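Local coordinates for protein endoglucanase A (Clostridium acetobutylicum, PDB 3IK2) that probably hydrolyses internal beta-1,4-glycosidic bonds of cellulose and related glucans, as a glycoside hydrolase family 44 endoglucanase with a TIM-like barrel, at residues 64-67 with 68-72; 199-202 with 203-207; 447-450 with 451-454. One frame throughout, in Å; residues are numbered along the deposited sequence.

Contact 1 (64-67 with 68-72)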
ATOM      1  N   ASN A  64      20.898  15.486   1.995  1.00  8.12           N
ATOM      2  CA  ASN A  64      19.757  16.059   2.694  1.00  8.96           C
ATOM      3  C   ASN A  64      18.435  15.783   1.947  1.00  8.28           C
ATOM      4  O   ASN A  64      17.468  16.505   2.128  1.00  8.38           O
ATOM      5  CB  ASN A  64      19.944  17.578   2.828  1.00  9.18           C
ATOM      6  CG  ASN A  64      19.894  18.303   1.458  1.00 10.22           C
ATOM      7  OD1 ASN A  64      19.778  17.677   0.406  1.00  9.94           O
ATOM      8  ND2 ASN A  64      19.974  19.622   1.486  1.00 12.81           N
ATOM      9  N   TYR A  65      18.401  14.737   1.126  1.00  8.28           N
ATOM     10  CA  TYR A  65      17.259  14.468   0.242  1.00  8.36           C
ATOM     11  C   TYR A  65      15.909  14.446   0.982  1.00  8.01           C
ATOM     12  O   TYR A  65      14.923  15.049   0.542  1.00  7.40           O
ATOM     13  CB  TYR A  65      17.476  13.151  -0.528  1.00  8.85           C
ATOM     14  CG  TYR A  65      16.288  12.740  -1.387  1.00  9.49           C
ATOM     15  CD1 TYR A  65      16.045  13.356  -2.615  1.00 11.20           C
ATOM     16  CD2 TYR A  65      15.411  11.714  -0.967  1.00  8.81           C
ATOM     17  CE1 TYR A  65      14.941  12.979  -3.411  1.00 11.10           C
ATOM     18  CE2 TYR A  65      14.316  11.338  -1.733  1.00  7.59           C
ATOM     19  CZ  TYR A  65      14.078  11.978  -2.953  1.00 10.30           C
ATOM     20  OH  TYR A  65      12.997  11.601  -3.724  1.00 10.55           O
ATOM     21  N   TRP A  66      15.861  13.746   2.113  1.00  7.66           N
ATOM     22  CA  TRP A  66      14.601  13.672   2.846  1.00  7.70           C
ATOM     23  C   TRP A  66      14.178  15.021   3.486  1.00  7.78           C
ATOM     24  O   TRP A  66      12.979  15.329   3.531  1.00  7.88           O
ATOM     25  CB  TRP A  66      14.549  12.454   3.802  1.00  6.55           C
ATOM     26  CG  TRP A  66      13.763  11.292   3.193  1.00  7.03           C
ATOM     27  CD1 TRP A  66      13.391  11.165   1.876  1.00  6.57           C
ATOM     28  CD2 TRP A  66      13.281  10.103   3.861  1.00  4.91           C
ATOM     29  NE1 TRP A  66      12.698   9.992   1.692  1.00  6.26           N
ATOM     30  CE2 TRP A  66      12.619   9.317   2.885  1.00  4.75           C
ATOM     31  CE3 TRP A  66      13.355   9.625   5.181  1.00  4.77           C
ATOM     32  CZ2 TRP A  66      12.017   8.059   3.184  1.00  4.30           C
ATOM     33  CZ3 TRP A  66      12.749   8.374   5.486  1.00  5.10           C
ATOM     34  CH2 TRP A  66      12.101   7.605   4.482  1.00  6.32           C
ATOM     35  N   LEU A  67      15.149  15.823   3.929  1.00  7.17           N
ATOM     36  CA  LEU A  67      14.869  17.210   4.358  1.00  8.45           C
ATOM     37  C   LEU A  67      14.168  18.052   3.279  1.00  8.89           C
ATOM     38  O   LEU A  67      13.215  18.751   3.575  1.00  8.36           O
ATOM     39  CB  LEU A  67      16.147  17.921   4.854  1.00  9.11           C
ATOM     40  CG  LEU A  67      16.711  17.423   6.192  1.00  7.66           C
ATOM     41  CD1 LEU A  67      18.140  17.897   6.388  1.00  7.32           C
ATOM     42  CD2 LEU A  67      15.860  17.924   7.344  1.00  7.03           C
ATOM     43  N   THR A  68      14.631  17.959   2.028  1.00  9.28           N
ATOM     44  CA  THR A  68      14.013  18.722   0.935  1.00  9.60           C
ATOM     45  C   THR A  68      12.670  18.147   0.474  1.00  9.17           C
ATOM     46  O   THR A  68      11.714  18.890   0.327  1.00  9.37           O
ATOM     47  CB  THR A  68      15.006  18.978  -0.273  1.00 10.64           C
ATOM     48  OG1 THR A  68      15.315  17.745  -0.952  1.00 11.27           O
ATOM     49  CG2 THR A  68      16.303  19.613   0.237  1.00 10.55           C
ATOM     50  N   LEU A  69      12.601  16.824   0.281  1.00  9.21           N
ATOM     51  CA  LEU A  69      11.392  16.125  -0.109  1.00  8.87           C
ATOM     52  C   LEU A  69      10.208  16.400   0.823  1.00  9.39           C
ATOM     53  O   LEU A  69       9.059  16.533   0.370  1.00  9.94           O
ATOM     54  CB  LEU A  69      11.650  14.606  -0.243  1.00  8.65           C
ATOM     55  CG  LEU A  69      10.508  13.752  -0.818  1.00  8.84           C
ATOM     56  CD1 LEU A  69      10.197  14.163  -2.267  1.00  9.83           C
ATOM     57  CD2 LEU A  69      10.742  12.225  -0.711  1.00 10.35           C
ATOM     58  N   TYR A  70      10.472  16.467   2.111  1.00  9.91           N
ATOM     59  CA  TYR A  70       9.398  16.664   3.099  1.00 10.78           C
ATOM     60  C   TYR A  70       9.253  18.127   3.537  1.00 12.29           C
ATOM     61  O   TYR A  70       8.486  18.435   4.448  1.00 13.70           O
ATOM     62  CB  TYR A  70       9.545  15.665   4.264  1.00  8.86           C
ATOM     63  CG  TYR A  70       9.255  14.256   3.778  1.00  7.75           C
ATOM     64  CD1 TYR A  70      10.276  13.387   3.421  1.00  5.04           C
ATOM     65  CD2 TYR A  70       7.939  13.820   3.615  1.00  7.19           C
ATOM     66  CE1 TYR A  70       9.984  12.087   2.921  1.00  6.82           C
ATOM     67  CE2 TYR A  70       7.638  12.530   3.106  1.00  7.21           C
ATOM     68  CZ  TYR A  70       8.664  11.680   2.756  1.00  7.17           C
ATOM     69  OH  TYR A  70       8.355  10.426   2.271  1.00  7.05           O
ATOM     70  N   ASP A  71       9.973  19.028   2.856  1.00 14.34           N
ATOM     71  CA  ASP A  71       9.736  20.473   2.975  1.00 16.06           C
ATOM     72  C   ASP A  71       9.991  20.979   4.393  1.00 16.43           C
ATOM     73  O   ASP A  71       9.277  21.846   4.902  1.00 16.76           O
ATOM     74  CB  ASP A  71       8.307  20.804   2.534  1.00 16.71           C
ATOM     75  CG  ASP A  71       8.045  20.434   1.088  1.00 20.51           C
ATOM     76  OD1 ASP A  71       8.849  20.838   0.219  1.00 26.04           O
ATOM     77  OD2 ASP A  71       7.032  19.752   0.794  1.00 27.56           O
ATOM     78  N   VAL A  72      11.020  20.406   5.015  1.00 16.49           N
ATOM     79  CA  VAL A  72      11.495  20.802   6.329  1.00 15.90           C
ATOM     80  C   VAL A  72      12.147  22.179   6.169  1.00 16.24           C
ATOM     81  O   VAL A  72      13.007  22.337   5.304  1.00 16.62           O
ATOM     82  CB  VAL A  72      12.549  19.782   6.846  1.00 15.51           C
ATOM     83  CG1 VAL A  72      13.059  20.161   8.222  1.00 14.00           C
ATOM     84  CG2 VAL A  72      11.982  18.354   6.833  1.00 14.14           C
TER
HETATM   85  O   HOH W   1      13.443  22.045   2.669  1.00 22.82           O

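Contact 2 (199-202 with 203-207)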
ATOM      1  N   SER A 199      16.599 -16.065   9.090  1.00 10.82           N
ATOM      2  CA  SER A 199      16.709 -15.920  10.559  1.00 10.76           C
ATOM      3  C   SER A 199      17.023 -14.467  10.996  1.00 10.71           C
ATOM      4  O   SER A 199      16.528 -14.001  12.039  1.00 10.36           O
ATOM      5  CB  SER A 199      17.778 -16.865  11.111  1.00 10.86           C
ATOM      6  OG  SER A 199      19.059 -16.418  10.719  1.00 11.40           O
ATOM      7  N   GLU A 200      17.834 -13.767  10.201  1.00  9.52           N
ATOM      8  CA  GLU A 200      18.155 -12.371  10.471  1.00  9.85           C
ATOM      9  C   GLU A 200      16.910 -11.463  10.386  1.00  8.98           C
ATOM     10  O   GLU A 200      16.616 -10.707  11.317  1.00  7.99           O
ATOM     11  CB  GLU A 200      19.264 -11.879   9.531  1.00  9.17           C
ATOM     12  CG  GLU A 200      19.444 -10.352   9.556  1.00 10.28           C
ATOM     13  CD  GLU A 200      20.475  -9.835   8.539  1.00 10.88           C
ATOM     14  OE1 GLU A 200      20.936 -10.622   7.688  1.00 11.42           O
ATOM     15  OE2 GLU A 200      20.808  -8.633   8.592  1.00 13.90           O
ATOM     16  N   VAL A 201      16.170 -11.559   9.282  1.00  9.01           N
ATOM     17  CA  VAL A 201      14.947 -10.753   9.129  1.00  8.55           C
ATOM     18  C   VAL A 201      13.915 -10.996  10.253  1.00  8.83           C
ATOM     19  O   VAL A 201      13.325 -10.043  10.790  1.00  8.76           O
ATOM     20  CB  VAL A 201      14.286 -10.888   7.720  1.00  7.48           C
ATOM     21  CG1 VAL A 201      13.567 -12.182   7.547  1.00  5.25           C
ATOM     22  CG2 VAL A 201      13.307  -9.733   7.480  1.00  8.01           C
ATOM     23  N   LEU A 202      13.692 -12.270  10.574  1.00  8.90           N
ATOM     24  CA  LEU A 202      12.798 -12.675  11.649  1.00  9.31           C
ATOM     25  C   LEU A 202      13.219 -12.003  12.975  1.00  9.31           C
ATOM     26  O   LEU A 202      12.405 -11.410  13.666  1.00  8.30           O
ATOM     27  CB  LEU A 202      12.837 -14.207  11.792  1.00  8.71           C
ATOM     28  CG  LEU A 202      12.129 -14.841  12.989  1.00  9.80           C
ATOM     29  CD1 LEU A 202      10.610 -14.525  12.986  1.00  9.53           C
ATOM     30  CD2 LEU A 202      12.384 -16.360  13.053  1.00  9.22           C
ATOM     31  N   ASP A 203      14.511 -12.110  13.288  1.00 10.03           N
ATOM     32  CA  ASP A 203      15.082 -11.603  14.541  1.00 10.80           C
ATOM     33  C   ASP A 203      14.999 -10.079  14.630  1.00  9.27           C
ATOM     34  O   ASP A 203      14.559  -9.535  15.644  1.00  8.93           O
ATOM     35  CB  ASP A 203      16.537 -12.079  14.675  1.00 11.31           C
ATOM     36  CG  ASP A 203      17.280 -11.387  15.798  1.00 15.03           C
ATOM     37  OD1 ASP A 203      18.310 -10.740  15.520  1.00 22.80           O
ATOM     38  OD2 ASP A 203      16.839 -11.479  16.964  1.00 22.03           O
ATOM     39  N   LYS A 204      15.399  -9.406  13.559  1.00  7.96           N
ATOM     40  CA  LYS A 204      15.345  -7.942  13.512  1.00  7.36           C
ATOM     41  C   LYS A 204      13.921  -7.415  13.528  1.00  6.95           C
ATOM     42  O   LYS A 204      13.610  -6.486  14.263  1.00  7.42           O
ATOM     43  CB  LYS A 204      16.091  -7.428  12.288  1.00  7.31           C
ATOM     44  CG  LYS A 204      17.581  -7.229  12.546  1.00  7.15           C
ATOM     45  CD  LYS A 204      18.305  -6.957  11.250  1.00 11.50           C
ATOM     46  CE  LYS A 204      19.743  -6.498  11.519  1.00 14.06           C
ATOM     47  NZ  LYS A 204      20.411  -6.139  10.244  1.00 14.86           N
ATOM     48  N   ASP A 205      13.040  -8.030  12.742  1.00  6.86           N
ATOM     49  CA  ASP A 205      11.626  -7.691  12.807  1.00  6.18           C
ATOM     50  C   ASP A 205      11.075  -7.901  14.197  1.00  6.41           C
ATOM     51  O   ASP A 205      10.253  -7.114  14.666  1.00  7.43           O
ATOM     52  CB  ASP A 205      10.806  -8.494  11.789  1.00  5.83           C
ATOM     53  CG  ASP A 205      10.865  -7.896  10.422  1.00  5.75           C
ATOM     54  OD1 ASP A 205      11.787  -7.081  10.182  1.00  4.99           O
ATOM     55  OD2 ASP A 205      10.013  -8.243   9.584  1.00  5.80           O
ATOM     56  N   THR A 206      11.512  -8.961  14.865  1.00  5.93           N
ATOM     57  CA  THR A 206      10.946  -9.292  16.160  1.00  6.14           C
ATOM     58  C   THR A 206      11.379  -8.271  17.224  1.00  6.99           C
ATOM     59  O   THR A 206      10.561  -7.770  17.965  1.00  7.37           O
ATOM     60  CB  THR A 206      11.296 -10.765  16.585  1.00  6.26           C
ATOM     61  OG1 THR A 206      10.637 -11.688  15.698  1.00  5.28           O
ATOM     62  CG2 THR A 206      10.829 -11.026  17.988  1.00  3.93           C
ATOM     63  N   GLN A 207      12.673  -7.981  17.270  1.00  7.83           N
ATOM     64  CA  GLN A 207      13.243  -7.050  18.216  1.00  9.83           C
ATOM     65  C   GLN A 207      12.777  -5.618  17.957  1.00  8.37           C
ATOM     66  O   GLN A 207      12.475  -4.902  18.884  1.00  8.10           O
ATOM     67  CB  GLN A 207      14.765  -7.122  18.160  1.00  9.40           C
ATOM     68  CG  GLN A 207      15.341  -8.478  18.562  1.00 13.43           C
ATOM     69  CD  GLN A 207      16.868  -8.451  18.615  1.00 15.24           C
ATOM     70  OE1 GLN A 207      17.508  -7.407  18.359  1.00 22.19           O
ATOM     71  NE2 GLN A 207      17.467  -9.597  18.950  1.00 21.39           N
TER

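Contact 3 (447-450 with 451-454)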
ATOM      1  N   ASN A 447     -15.828  -0.224 -17.458  1.00 11.93           N
ATOM      2  CA  ASN A 447     -15.789  -0.951 -18.697  1.00 12.56           C
ATOM      3  C   ASN A 447     -14.322  -0.990 -19.158  1.00 12.38           C
ATOM      4  O   ASN A 447     -13.789   0.009 -19.637  1.00 12.55           O
ATOM      5  CB  ASN A 447     -16.732  -0.271 -19.724  1.00 11.66           C
ATOM      6  CG  ASN A 447     -16.661  -0.894 -21.123  1.00 12.77           C
ATOM      7  OD1 ASN A 447     -15.982  -1.882 -21.355  1.00  9.60           O
ATOM      8  ND2 ASN A 447     -17.386  -0.292 -22.068  1.00 16.18           N
ATOM      9  N   LYS A 448     -13.673  -2.141 -18.982  1.00 11.91           N
ATOM     10  CA  LYS A 448     -12.266  -2.315 -19.374  1.00 12.39           C
ATOM     11  C   LYS A 448     -12.105  -2.554 -20.899  1.00 11.45           C
ATOM     12  O   LYS A 448     -10.983  -2.610 -21.407  1.00 10.95           O
ATOM     13  CB  LYS A 448     -11.562  -3.450 -18.570  1.00 12.30           C
ATOM     14  CG  LYS A 448     -11.670  -3.387 -17.023  1.00 14.45           C
ATOM     15  CD  LYS A 448     -11.017  -4.596 -16.299  1.00 13.16           C
ATOM     16  CE  LYS A 448     -11.982  -5.783 -16.169  1.00 17.36           C
ATOM     17  NZ  LYS A 448     -11.373  -7.007 -15.520  1.00 15.38           N
ATOM     18  N   ASN A 449     -13.216  -2.691 -21.616  1.00 10.12           N
ATOM     19  CA  ASN A 449     -13.148  -2.918 -23.047  1.00 10.64           C
ATOM     20  C   ASN A 449     -12.607  -1.700 -23.784  1.00 10.40           C
ATOM     21  O   ASN A 449     -12.950  -0.542 -23.480  1.00  9.76           O
ATOM     22  CB  ASN A 449     -14.486  -3.397 -23.657  1.00 10.14           C
ATOM     23  CG  ASN A 449     -14.287  -4.070 -25.013  1.00 10.53           C
ATOM     24  OD1 ASN A 449     -14.129  -3.408 -26.048  1.00  7.59           O
ATOM     25  ND2 ASN A 449     -14.264  -5.392 -25.005  1.00  9.20           N
ATOM     26  N   TYR A 450     -11.737  -1.979 -24.748  1.00 10.84           N
ATOM     27  CA  TYR A 450     -11.018  -0.913 -25.424  1.00 10.51           C
ATOM     28  C   TYR A 450     -11.879  -0.199 -26.456  1.00 11.18           C
ATOM     29  O   TYR A 450     -11.551   0.917 -26.843  1.00 11.11           O
ATOM     30  CB  TYR A 450      -9.758  -1.454 -26.099  1.00 10.68           C
ATOM     31  CG  TYR A 450      -8.565  -0.576 -25.845  1.00  9.12           C
ATOM     32  CD1 TYR A 450      -7.785  -0.758 -24.704  1.00  6.37           C
ATOM     33  CD2 TYR A 450      -8.228   0.443 -26.724  1.00  8.00           C
ATOM     34  CE1 TYR A 450      -6.715   0.053 -24.440  1.00  5.63           C
ATOM     35  CE2 TYR A 450      -7.148   1.263 -26.476  1.00  8.34           C
ATOM     36  CZ  TYR A 450      -6.396   1.058 -25.328  1.00  7.84           C
ATOM     37  OH  TYR A 450      -5.301   1.864 -25.070  1.00 12.12           O
ATOM     38  N   THR A 451     -12.955  -0.846 -26.923  1.00 11.46           N
ATOM     39  CA  THR A 451     -13.699  -0.330 -28.077  1.00 12.10           C
ATOM     40  C   THR A 451     -15.235  -0.387 -27.951  1.00 12.32           C
ATOM     41  O   THR A 451     -15.943   0.411 -28.563  1.00 12.48           O
ATOM     42  CB  THR A 451     -13.260  -1.082 -29.385  1.00 12.52           C
ATOM     43  OG1 THR A 451     -13.620  -2.466 -29.287  1.00 12.59           O
ATOM     44  CG2 THR A 451     -11.757  -0.981 -29.581  1.00 12.80           C
ATOM     45  N   ASP A 452     -15.747  -1.343 -27.180  1.00 12.60           N
ATOM     46  CA  ASP A 452     -17.194  -1.606 -27.123  1.00 12.96           C
ATOM     47  C   ASP A 452     -17.853  -1.038 -25.867  1.00 12.81           C
ATOM     48  O   ASP A 452     -17.244  -0.967 -24.810  1.00 12.60           O
ATOM     49  CB  ASP A 452     -17.451  -3.115 -27.156  1.00 13.84           C
ATOM     50  CG  ASP A 452     -16.893  -3.790 -28.408  1.00 16.69           C
ATOM     51  OD1 ASP A 452     -16.614  -3.095 -29.418  1.00 19.54           O
ATOM     52  OD2 ASP A 452     -16.731  -5.035 -28.361  1.00 19.46           O
ATOM     53  N   SER A 453     -19.103  -0.632 -25.984  1.00 12.88           N
ATOM     54  CA  SER A 453     -19.822  -0.114 -24.835  1.00 14.01           C
ATOM     55  C   SER A 453     -20.511  -1.301 -24.160  1.00 13.88           C
ATOM     56  O   SER A 453     -20.672  -2.371 -24.765  1.00 12.92           O
ATOM     57  CB  SER A 453     -20.812   0.992 -25.267  1.00 14.19           C
ATOM     58  OG  SER A 453     -21.800   0.430 -26.122  1.00 18.09           O
ATOM     59  N   ILE A 454     -20.834  -1.146 -22.885  1.00 14.24           N
ATOM     60  CA  ILE A 454     -21.543  -2.186 -22.178  1.00 14.50           C
ATOM     61  C   ILE A 454     -22.866  -1.675 -21.639  1.00 14.32           C
ATOM     62  O   ILE A 454     -22.931  -0.639 -20.961  1.00 14.33           O
ATOM     63  CB  ILE A 454     -20.726  -2.804 -20.970  1.00 14.47           C
ATOM     64  CG1 ILE A 454     -19.383  -3.393 -21.404  1.00 14.41           C
ATOM     65  CG2 ILE A 454     -21.546  -3.928 -20.331  1.00 15.36           C
ATOM     66  CD1 ILE A 454     -18.515  -3.888 -20.199  1.00 14.50           C
TER

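Contact 1 (64-67 with 68-72)
The short helix 65-69 ends in a Schellman motif that joins Leu67 to Val72: Val72 N donates to Leu67 O at 3.1 Å, and Asp71, with positive phi (63°), is the C-prime residue whose N bonds to Thr68 O. Across this closure the side chains meet as the motif's hydrophobic pair, Leu67 CD2 lying 3.7 Å from Val72 CG1, and both side chains pack on Ser82 at the start of helix 82-93. One residue back, on the i, i+4 spacing, Tyr70 sets its ring edge against the face of Trp66. CE1 is the leading atom, 3.6 Å from Trp66 NE1, and the planes stand at 89°, a T-shaped stack. The same Tyr70 ring has Trp66 O at its edge and in its plane, 3.3 Å from CD1. The helix lies in the TIM-like barrel part of the chain, where Trp66 and Tyr70 both reach Ile37 of barrel strand 34-37 and Trp66 also meets the ring of Tyr45. Leu69 CD2 touches both Tyr65, 3.8 Å from its CE2, and the indole of Trp66, which it meets obliquely. Tyr65 O takes two donors, Leu69 N at 2.9 Å and, from well off the C=O direction, Thr68 OG1 at 3.1 Å; chi1 of 68° places that hydroxyl between its own N and carbonyl carbon, turned back toward the previous turn.

Contact 2 (199-202 with 203-207)
The flat carboxylate of Glu200 meets Lys204 at its rim: OE2 receives NZ at 3.0 Å through the anti lone pair, the one turned away from OE1. This is an i to i+4 salt bridge on helix 198-215, one of the helices around the barrel. The two side chains lie alongside each other, pointing the same way, Glu200 CG anti to its N (chi1 168°) and Lys204 extended beyond CG, with Glu200 CG and Lys204 CD 4.0 Å apart. His192 NE2 also bonds to OE2, OE1 binds Lys197 N, and NZ reaches Ala105 O. The second carboxylate, that of Asp205, lies beside Val201, its OD1 4.1 Å from Val201 CG2; OD2 is bonded to Tyr255 OH of helix 251-266. Further round the helix, Thr206 N binds Leu202 O at 2.9 Å, while Thr206 OG1 lies 2.7 Å from the same Leu202 O, with Asn262 OD1 as a competing acceptor for its one proton. Leu202 CD1 comes within 3.9 Å of Thr206 OG1. With Lys204 NZ and His192 NE2 both on OE2 and Lys197 N on OE1, Glu200 is probably held as the carboxylate and its rotation fixed from both oxygens.

Contact 3 (447-450 with 451-454)
The turn between strands 440-447 and 454-461 opens with an Asx turn, in which Asn447 OD1 accepts from Asn449 N at 2.9 Å, and the other end of the same amide reaches across to Asp452. Among the hydrogen bonds, Asn447 ND2 donates to Asp452 O at 2.8 Å, nearly straight (168°), with the acceptor in the amide plane and the donor in the carbonyl plane; with CG anti to the backbone N (chi1 175°), the amide bridges the two limbs of the turn. Ile499 O is a further partner of ND2. Asn449 turns its own amide to the backbone ahead: OD1 receives Thr451 N at 3.0 Å and Asp452 N at 2.9 Å, the two N-H groups arriving from opposite faces of its plane. Its ND2 is tied to Asn426 OD1, and Tyr450 OH bonds to Asn300 ND2. The van der Waals contacts are fewer: Ile454 lays CG1 and CD1 against the Asn447 amide, the side chains crossing at a slant, and its CB points toward the 447-450 limb. Tyr450 leaves the turn for helix 297-305, packing on Val297, Lys301 and Met304, so the beta-sandwich part of the chain touches the barrel part here. The carboxylate plane of Asp452 is only 14° from the amide plane of Asn449, and Asp452 CB lies 3.5 Å from Asn449 OD1.

How the contacts relate
All three contacts are local, within continuous stretches, and each mixes buried with exposed residues. Contacts 1 and 2 belong to the barrel part, within the family 44 range, with centres about 30 Å apart; contact 3 lies in the beta-sandwich part, with its centre about 48 Å from that of contact 2, on the opposite side of the chain's centre. The chemistry differs with the local shape. Contact 1 ends a short helix through backbone bonds accompanied by aromatic and aliphatic contacts, contact 2 runs mid-helix and pairs opposite charges, and contact 3 has no helix, and there asparagine amides make the bonds across the turn.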